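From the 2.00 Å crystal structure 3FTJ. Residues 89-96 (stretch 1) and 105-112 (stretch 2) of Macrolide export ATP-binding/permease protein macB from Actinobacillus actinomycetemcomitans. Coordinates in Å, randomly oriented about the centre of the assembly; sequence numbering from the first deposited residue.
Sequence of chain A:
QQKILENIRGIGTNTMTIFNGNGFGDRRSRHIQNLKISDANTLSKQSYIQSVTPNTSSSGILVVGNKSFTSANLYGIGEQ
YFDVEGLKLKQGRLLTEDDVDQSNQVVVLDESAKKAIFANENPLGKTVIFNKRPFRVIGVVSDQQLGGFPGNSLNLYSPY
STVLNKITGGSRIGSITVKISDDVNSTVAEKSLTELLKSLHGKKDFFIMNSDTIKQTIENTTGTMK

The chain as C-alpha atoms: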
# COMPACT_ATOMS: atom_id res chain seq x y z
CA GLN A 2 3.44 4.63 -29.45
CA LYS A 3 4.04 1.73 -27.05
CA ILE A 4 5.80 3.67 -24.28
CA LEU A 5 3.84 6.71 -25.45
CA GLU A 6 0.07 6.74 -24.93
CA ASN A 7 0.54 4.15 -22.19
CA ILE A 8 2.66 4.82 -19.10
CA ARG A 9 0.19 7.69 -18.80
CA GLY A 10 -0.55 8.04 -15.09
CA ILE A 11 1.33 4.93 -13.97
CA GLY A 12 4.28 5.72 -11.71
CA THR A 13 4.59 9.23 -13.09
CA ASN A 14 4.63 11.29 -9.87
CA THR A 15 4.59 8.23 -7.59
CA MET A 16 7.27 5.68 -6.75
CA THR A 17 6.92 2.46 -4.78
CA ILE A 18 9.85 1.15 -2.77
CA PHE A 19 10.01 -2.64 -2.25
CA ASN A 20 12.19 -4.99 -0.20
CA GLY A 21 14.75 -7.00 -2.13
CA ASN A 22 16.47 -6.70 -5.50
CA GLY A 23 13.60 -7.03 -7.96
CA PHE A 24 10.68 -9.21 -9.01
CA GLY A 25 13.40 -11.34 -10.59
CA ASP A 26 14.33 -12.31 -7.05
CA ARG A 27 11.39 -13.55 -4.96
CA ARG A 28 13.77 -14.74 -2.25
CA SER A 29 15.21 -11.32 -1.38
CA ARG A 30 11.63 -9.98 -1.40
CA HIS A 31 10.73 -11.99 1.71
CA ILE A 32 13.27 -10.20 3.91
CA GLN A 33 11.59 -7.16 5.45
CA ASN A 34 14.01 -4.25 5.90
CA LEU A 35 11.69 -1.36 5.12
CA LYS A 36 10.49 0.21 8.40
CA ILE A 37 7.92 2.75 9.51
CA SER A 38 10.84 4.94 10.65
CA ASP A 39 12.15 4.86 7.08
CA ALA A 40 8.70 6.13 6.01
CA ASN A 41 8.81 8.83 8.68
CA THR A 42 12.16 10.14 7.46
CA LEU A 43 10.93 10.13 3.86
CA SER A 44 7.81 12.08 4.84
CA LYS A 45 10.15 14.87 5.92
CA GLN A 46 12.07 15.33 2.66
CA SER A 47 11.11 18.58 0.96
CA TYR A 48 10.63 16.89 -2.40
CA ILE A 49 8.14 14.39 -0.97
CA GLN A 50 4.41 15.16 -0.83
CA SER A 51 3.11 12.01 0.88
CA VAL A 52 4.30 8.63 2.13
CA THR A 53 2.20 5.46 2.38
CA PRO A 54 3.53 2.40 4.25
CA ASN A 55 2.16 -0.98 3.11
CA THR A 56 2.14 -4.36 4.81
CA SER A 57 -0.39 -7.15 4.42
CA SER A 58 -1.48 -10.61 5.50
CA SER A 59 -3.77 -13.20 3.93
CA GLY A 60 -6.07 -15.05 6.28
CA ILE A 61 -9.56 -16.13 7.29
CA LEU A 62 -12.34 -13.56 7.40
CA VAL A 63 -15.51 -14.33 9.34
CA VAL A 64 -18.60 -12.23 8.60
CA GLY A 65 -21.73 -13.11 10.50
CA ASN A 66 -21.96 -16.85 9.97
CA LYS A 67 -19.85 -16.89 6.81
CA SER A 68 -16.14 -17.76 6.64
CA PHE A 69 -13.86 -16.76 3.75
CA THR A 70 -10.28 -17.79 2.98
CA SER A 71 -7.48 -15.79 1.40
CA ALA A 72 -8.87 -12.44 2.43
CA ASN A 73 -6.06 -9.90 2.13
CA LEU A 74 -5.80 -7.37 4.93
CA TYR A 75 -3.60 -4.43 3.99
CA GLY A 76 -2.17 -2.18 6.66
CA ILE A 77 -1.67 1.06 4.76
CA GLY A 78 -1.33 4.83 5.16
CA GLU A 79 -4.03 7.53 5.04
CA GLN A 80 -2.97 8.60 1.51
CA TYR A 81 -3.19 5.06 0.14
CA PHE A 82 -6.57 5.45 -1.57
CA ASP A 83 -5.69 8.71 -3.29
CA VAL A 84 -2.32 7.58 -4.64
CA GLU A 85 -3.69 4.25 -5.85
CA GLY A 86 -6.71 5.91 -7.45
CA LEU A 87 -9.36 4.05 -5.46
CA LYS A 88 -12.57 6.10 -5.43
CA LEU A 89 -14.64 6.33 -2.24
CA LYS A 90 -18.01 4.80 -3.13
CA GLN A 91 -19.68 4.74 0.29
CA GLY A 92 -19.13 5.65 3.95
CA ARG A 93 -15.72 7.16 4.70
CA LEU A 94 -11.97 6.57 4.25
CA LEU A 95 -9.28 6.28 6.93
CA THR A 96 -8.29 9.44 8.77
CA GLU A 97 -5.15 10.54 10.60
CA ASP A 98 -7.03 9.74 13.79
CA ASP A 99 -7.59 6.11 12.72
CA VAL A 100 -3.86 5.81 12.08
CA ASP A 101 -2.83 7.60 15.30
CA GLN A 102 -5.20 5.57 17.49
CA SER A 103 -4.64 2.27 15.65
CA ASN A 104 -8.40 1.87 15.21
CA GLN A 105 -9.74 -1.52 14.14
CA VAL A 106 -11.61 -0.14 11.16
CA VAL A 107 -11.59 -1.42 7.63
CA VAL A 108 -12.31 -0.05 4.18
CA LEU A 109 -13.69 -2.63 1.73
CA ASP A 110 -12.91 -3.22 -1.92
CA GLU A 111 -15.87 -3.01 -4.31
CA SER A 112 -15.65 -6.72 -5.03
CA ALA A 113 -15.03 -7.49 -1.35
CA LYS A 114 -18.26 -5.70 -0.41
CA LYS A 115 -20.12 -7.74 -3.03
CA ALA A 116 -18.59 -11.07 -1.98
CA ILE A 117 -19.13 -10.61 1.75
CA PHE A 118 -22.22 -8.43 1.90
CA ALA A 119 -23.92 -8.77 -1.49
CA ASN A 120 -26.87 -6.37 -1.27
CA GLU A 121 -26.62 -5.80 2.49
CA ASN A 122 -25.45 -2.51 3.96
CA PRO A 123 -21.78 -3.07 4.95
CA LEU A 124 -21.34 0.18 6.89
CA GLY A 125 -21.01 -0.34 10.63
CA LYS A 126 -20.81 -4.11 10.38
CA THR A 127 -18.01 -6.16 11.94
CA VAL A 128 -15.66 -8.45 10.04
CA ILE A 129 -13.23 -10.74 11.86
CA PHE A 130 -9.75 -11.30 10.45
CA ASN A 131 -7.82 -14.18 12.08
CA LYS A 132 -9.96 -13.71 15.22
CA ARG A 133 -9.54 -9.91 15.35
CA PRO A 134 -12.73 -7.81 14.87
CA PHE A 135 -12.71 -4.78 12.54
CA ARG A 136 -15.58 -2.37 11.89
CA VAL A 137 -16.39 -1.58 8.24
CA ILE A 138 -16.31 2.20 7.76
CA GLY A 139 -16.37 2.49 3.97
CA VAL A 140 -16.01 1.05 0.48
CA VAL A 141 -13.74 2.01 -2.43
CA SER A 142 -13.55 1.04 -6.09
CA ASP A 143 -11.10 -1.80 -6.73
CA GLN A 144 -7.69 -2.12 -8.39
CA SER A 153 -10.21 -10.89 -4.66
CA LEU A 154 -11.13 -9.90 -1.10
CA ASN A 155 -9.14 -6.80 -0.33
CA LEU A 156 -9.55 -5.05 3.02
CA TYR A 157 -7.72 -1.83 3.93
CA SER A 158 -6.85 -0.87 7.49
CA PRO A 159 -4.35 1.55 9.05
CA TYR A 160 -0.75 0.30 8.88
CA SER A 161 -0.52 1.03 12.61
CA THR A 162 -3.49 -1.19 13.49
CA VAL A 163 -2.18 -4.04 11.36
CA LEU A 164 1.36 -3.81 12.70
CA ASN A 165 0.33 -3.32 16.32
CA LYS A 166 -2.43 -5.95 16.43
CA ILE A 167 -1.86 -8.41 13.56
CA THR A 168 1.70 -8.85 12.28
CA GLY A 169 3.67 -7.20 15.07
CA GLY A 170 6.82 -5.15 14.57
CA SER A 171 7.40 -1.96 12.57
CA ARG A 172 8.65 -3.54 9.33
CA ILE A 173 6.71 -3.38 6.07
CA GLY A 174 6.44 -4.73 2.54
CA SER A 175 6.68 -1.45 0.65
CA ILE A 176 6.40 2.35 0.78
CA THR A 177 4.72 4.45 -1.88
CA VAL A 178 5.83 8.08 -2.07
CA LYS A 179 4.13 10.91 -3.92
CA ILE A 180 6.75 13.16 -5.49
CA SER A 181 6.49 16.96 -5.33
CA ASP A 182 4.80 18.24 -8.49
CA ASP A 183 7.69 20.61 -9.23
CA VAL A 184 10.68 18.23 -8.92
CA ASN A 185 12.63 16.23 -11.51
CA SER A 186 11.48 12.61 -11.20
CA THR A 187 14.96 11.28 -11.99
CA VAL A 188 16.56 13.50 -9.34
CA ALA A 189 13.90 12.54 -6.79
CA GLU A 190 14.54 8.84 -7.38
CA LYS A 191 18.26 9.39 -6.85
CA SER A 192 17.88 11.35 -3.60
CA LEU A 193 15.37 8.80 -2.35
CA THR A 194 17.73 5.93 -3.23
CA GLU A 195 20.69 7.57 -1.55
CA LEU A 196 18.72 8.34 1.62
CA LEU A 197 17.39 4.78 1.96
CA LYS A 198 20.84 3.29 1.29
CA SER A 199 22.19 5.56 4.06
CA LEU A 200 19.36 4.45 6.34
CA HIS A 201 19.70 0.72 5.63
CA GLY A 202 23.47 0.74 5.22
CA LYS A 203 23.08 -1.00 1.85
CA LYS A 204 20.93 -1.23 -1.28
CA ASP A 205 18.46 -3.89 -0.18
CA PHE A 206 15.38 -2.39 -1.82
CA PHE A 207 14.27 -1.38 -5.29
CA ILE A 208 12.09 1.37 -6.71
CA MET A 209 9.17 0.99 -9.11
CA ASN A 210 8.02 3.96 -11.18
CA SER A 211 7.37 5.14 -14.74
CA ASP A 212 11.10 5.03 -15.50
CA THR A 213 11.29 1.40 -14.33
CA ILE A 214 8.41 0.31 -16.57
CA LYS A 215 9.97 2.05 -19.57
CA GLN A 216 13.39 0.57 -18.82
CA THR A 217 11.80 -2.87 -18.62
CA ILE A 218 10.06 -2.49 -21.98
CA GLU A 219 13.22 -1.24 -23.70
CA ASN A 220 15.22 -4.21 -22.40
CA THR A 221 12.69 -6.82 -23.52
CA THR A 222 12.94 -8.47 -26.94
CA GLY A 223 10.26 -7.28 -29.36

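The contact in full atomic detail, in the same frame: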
# COMPACT_ATOMS: atom_id res chain seq x y z
N LEU A 89 -13.66 6.59 -3.30
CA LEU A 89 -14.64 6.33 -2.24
C LEU A 89 -16.02 6.18 -2.87
O LEU A 89 -16.46 7.05 -3.62
CB LEU A 89 -14.64 7.46 -1.20
CG LEU A 89 -15.66 7.35 -0.05
CD1 LEU A 89 -15.45 6.10 0.78
CD2 LEU A 89 -15.60 8.58 0.84
N LYS A 90 -16.69 5.08 -2.58
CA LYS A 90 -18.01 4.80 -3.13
C LYS A 90 -19.09 4.92 -2.06
O LYS A 90 -20.26 5.13 -2.38
CB LYS A 90 -18.07 3.40 -3.74
CG LYS A 90 -17.22 3.24 -5.00
CD LYS A 90 -17.60 4.28 -6.05
CE LYS A 90 -16.61 4.30 -7.20
NZ LYS A 90 -16.85 5.45 -8.13
N GLN A 91 -18.70 4.78 -0.80
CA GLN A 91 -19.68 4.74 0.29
C GLN A 91 -19.01 4.83 1.67
O GLN A 91 -17.90 4.33 1.87
CB GLN A 91 -20.51 3.46 0.18
CG GLN A 91 -21.56 3.32 1.26
CD GLN A 91 -22.25 1.98 1.22
OE1 GLN A 91 -21.94 1.12 0.39
NE2 GLN A 91 -23.21 1.79 2.12
N GLY A 92 -19.68 5.47 2.62
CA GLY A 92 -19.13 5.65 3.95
C GLY A 92 -17.99 6.65 3.97
O GLY A 92 -18.11 7.76 3.44
N ARG A 93 -16.87 6.27 4.59
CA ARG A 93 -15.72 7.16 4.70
C ARG A 93 -14.40 6.39 4.54
O ARG A 93 -14.37 5.16 4.62
CB ARG A 93 -15.73 7.89 6.03
CG ARG A 93 -15.30 7.03 7.22
CD ARG A 93 -15.28 7.82 8.52
NE ARG A 93 -14.90 7.01 9.68
CZ ARG A 93 -13.65 6.76 10.05
NH1 ARG A 93 -12.63 7.23 9.34
NH2 ARG A 93 -13.40 6.03 11.14
N LEU A 94 -13.31 7.13 4.33
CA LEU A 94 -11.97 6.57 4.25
C LEU A 94 -11.27 6.71 5.60
O LEU A 94 -11.80 7.34 6.52
CB LEU A 94 -11.14 7.28 3.18
CG LEU A 94 -11.65 7.25 1.74
CD1 LEU A 94 -10.65 7.94 0.82
CD2 LEU A 94 -11.91 5.83 1.28
N LEU A 95 -10.07 6.14 5.71
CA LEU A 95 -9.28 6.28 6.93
C LEU A 95 -8.90 7.73 7.13
O LEU A 95 -8.73 8.47 6.15
CB LEU A 95 -7.99 5.45 6.87
CG LEU A 95 -8.01 3.92 6.93
CD1 LEU A 95 -8.85 3.41 8.09
CD2 LEU A 95 -8.53 3.37 5.64
N THR A 96 -8.74 8.11 8.39
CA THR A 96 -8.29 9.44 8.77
C THR A 96 -6.98 9.34 9.55
O THR A 96 -6.55 8.25 9.93
CB THR A 96 -9.32 10.14 9.69
OG1 THR A 96 -9.54 9.33 10.85
CG2 THR A 96 -10.63 10.35 8.96
N GLN A 105 -9.40 -0.31 14.88
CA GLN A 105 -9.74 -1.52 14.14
C GLN A 105 -10.91 -1.22 13.22
O GLN A 105 -12.05 -1.62 13.46
CB GLN A 105 -10.04 -2.67 15.09
CG GLN A 105 -8.80 -3.16 15.81
CD GLN A 105 -9.10 -4.00 17.04
OE1 GLN A 105 -8.39 -3.93 18.03
NE2 GLN A 105 -10.16 -4.80 16.98
N VAL A 106 -10.61 -0.47 12.17
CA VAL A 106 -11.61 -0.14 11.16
C VAL A 106 -11.09 -0.61 9.83
O VAL A 106 -9.88 -0.69 9.61
CB VAL A 106 -11.88 1.39 11.10
CG1 VAL A 106 -12.54 1.88 12.40
CG2 VAL A 106 -10.60 2.15 10.81
N VAL A 107 -12.00 -0.93 8.92
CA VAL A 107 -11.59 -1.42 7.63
C VAL A 107 -12.36 -0.76 6.50
O VAL A 107 -13.54 -0.42 6.64
CB VAL A 107 -11.70 -2.98 7.56
CG1 VAL A 107 -13.12 -3.43 7.79
CG2 VAL A 107 -11.18 -3.48 6.23
N VAL A 108 -11.67 -0.54 5.39
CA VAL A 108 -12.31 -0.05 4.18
C VAL A 108 -12.35 -1.20 3.17
O VAL A 108 -11.32 -1.81 2.88
CB VAL A 108 -11.57 1.18 3.59
CG1 VAL A 108 -12.13 1.54 2.23
CG2 VAL A 108 -11.67 2.37 4.56
N LEU A 109 -13.53 -1.51 2.65
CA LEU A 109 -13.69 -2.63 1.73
C LEU A 109 -13.46 -2.27 0.26
O LEU A 109 -13.71 -1.14 -0.18
CB LEU A 109 -15.06 -3.28 1.88
CG LEU A 109 -15.40 -3.87 3.25
CD1 LEU A 109 -16.71 -4.63 3.14
CD2 LEU A 109 -14.29 -4.77 3.73
N ASP A 110 -12.98 -3.25 -0.47
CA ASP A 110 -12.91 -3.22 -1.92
C ASP A 110 -14.33 -3.38 -2.46
O ASP A 110 -15.19 -3.96 -1.81
CB ASP A 110 -12.05 -4.40 -2.36
CG ASP A 110 -11.78 -4.42 -3.82
OD1 ASP A 110 -10.59 -4.27 -4.20
OD2 ASP A 110 -12.74 -4.60 -4.59
N GLU A 111 -14.58 -2.86 -3.66
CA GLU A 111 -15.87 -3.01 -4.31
C GLU A 111 -16.27 -4.48 -4.36
O GLU A 111 -17.36 -4.87 -3.94
CB GLU A 111 -15.81 -2.44 -5.72
CG GLU A 111 -17.15 -2.09 -6.32
CD GLU A 111 -17.64 -0.73 -5.89
OE1 GLU A 111 -17.58 -0.44 -4.68
OE2 GLU A 111 -18.08 0.05 -6.77
N SER A 112 -15.37 -5.30 -4.88
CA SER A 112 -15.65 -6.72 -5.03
C SER A 112 -15.67 -7.46 -3.69
O SER A 112 -16.31 -8.51 -3.57
CB SER A 112 -14.68 -7.37 -6.01
OG SER A 112 -13.34 -7.09 -5.66

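The two stretches run past each other in roughly opposite senses, their end-to-end directions 154° apart, yet no hydrogen bond joins them. Stretch 2 crosses the contact as a strand from V106 and then enters a helix at E111, whereas stretch 1 begins in a strand at L89 and K90, turns a corner at Q91 and continues largely as loop. At the middle of the contact the backbones remain well separated, with L94 CA 6.6 Å from V108 CA, and the gap is filled by side chains. The contact buries 299 Å² in total and is mainly apolar.

Alternation along the strand decides which residues of stretch 2 take part. V106 and V108 direct their CA-to-CB bonds toward stretch 1, while V107 between them points away and makes no contact. V108 covers the most ground. With chi1 at 172° (t), its CG2 lies 3.5 Å from L95 CD2, 3.9 Å from R93 O and 4.2 Å from L94 CA, so this one methyl packs against both backbone and side chain of the loop. V106 adopts the m rotamer instead, which brings its CG2 to 3.5 Å from L95 CD1.

L95 therefore spans the two valines. Its CA-to-CB bond points sideways, but chi1 of -70° and chi2 of -50° (m, m) carry the end of the side chain to stretch 2, with CD1 against V106 and CD2 against V108. Both approaches are close van der Waals contacts between methyl groups, in keeping with the burial of all three residues. L94 contributes less. Its CA-to-CB bond points away, but with chi1 m and chi2 t (-177°), the end of the side chain comes nearer again, and L94 CD2 stands 4.4 Å from V108 CG1.

R93 skirts the hydrophobic centre. From a p chi1 of 76°, chi2 and chi3 are both t, and the extended chain takes the guanidinium past V106, where R93 NH2 lies 4.4 Å from V106 CG1 in an oblique approach. A weak bond from R93 NH1 to L94 O, 2.9 Å long with an N-H...O angle of 122°, links the group to the backbone of the next residue; both terminal nitrogens also have hydrogen-bond partners elsewhere in the structure.

At the other end, K90 meets E111 without forming a salt bridge. The K90 CA-to-CB bond points toward stretch 2, but the m, m, t, t side chain leads its end away, leaving the amine NZ distant from the carboxylate. E111, with chi1 of -160° (t) and chi2 of 83° (p), bends its end toward K90, and the closest approach is from K90 CG to E111 OE1 at 3.7 Å, an aliphatic carbon beside a carboxylate oxygen.

The turn into the helix is capped within stretch 2. D110, t at chi1, occupies the N-cap position: its OD2 accepts from S112 N at 2.7 Å and from S112 OG at 2.8 Å, the p rotamer of S112 placing its hydroxyl within reach. The position of D110 OD2 is less certain, as it lies too close to an atom elsewhere in the model.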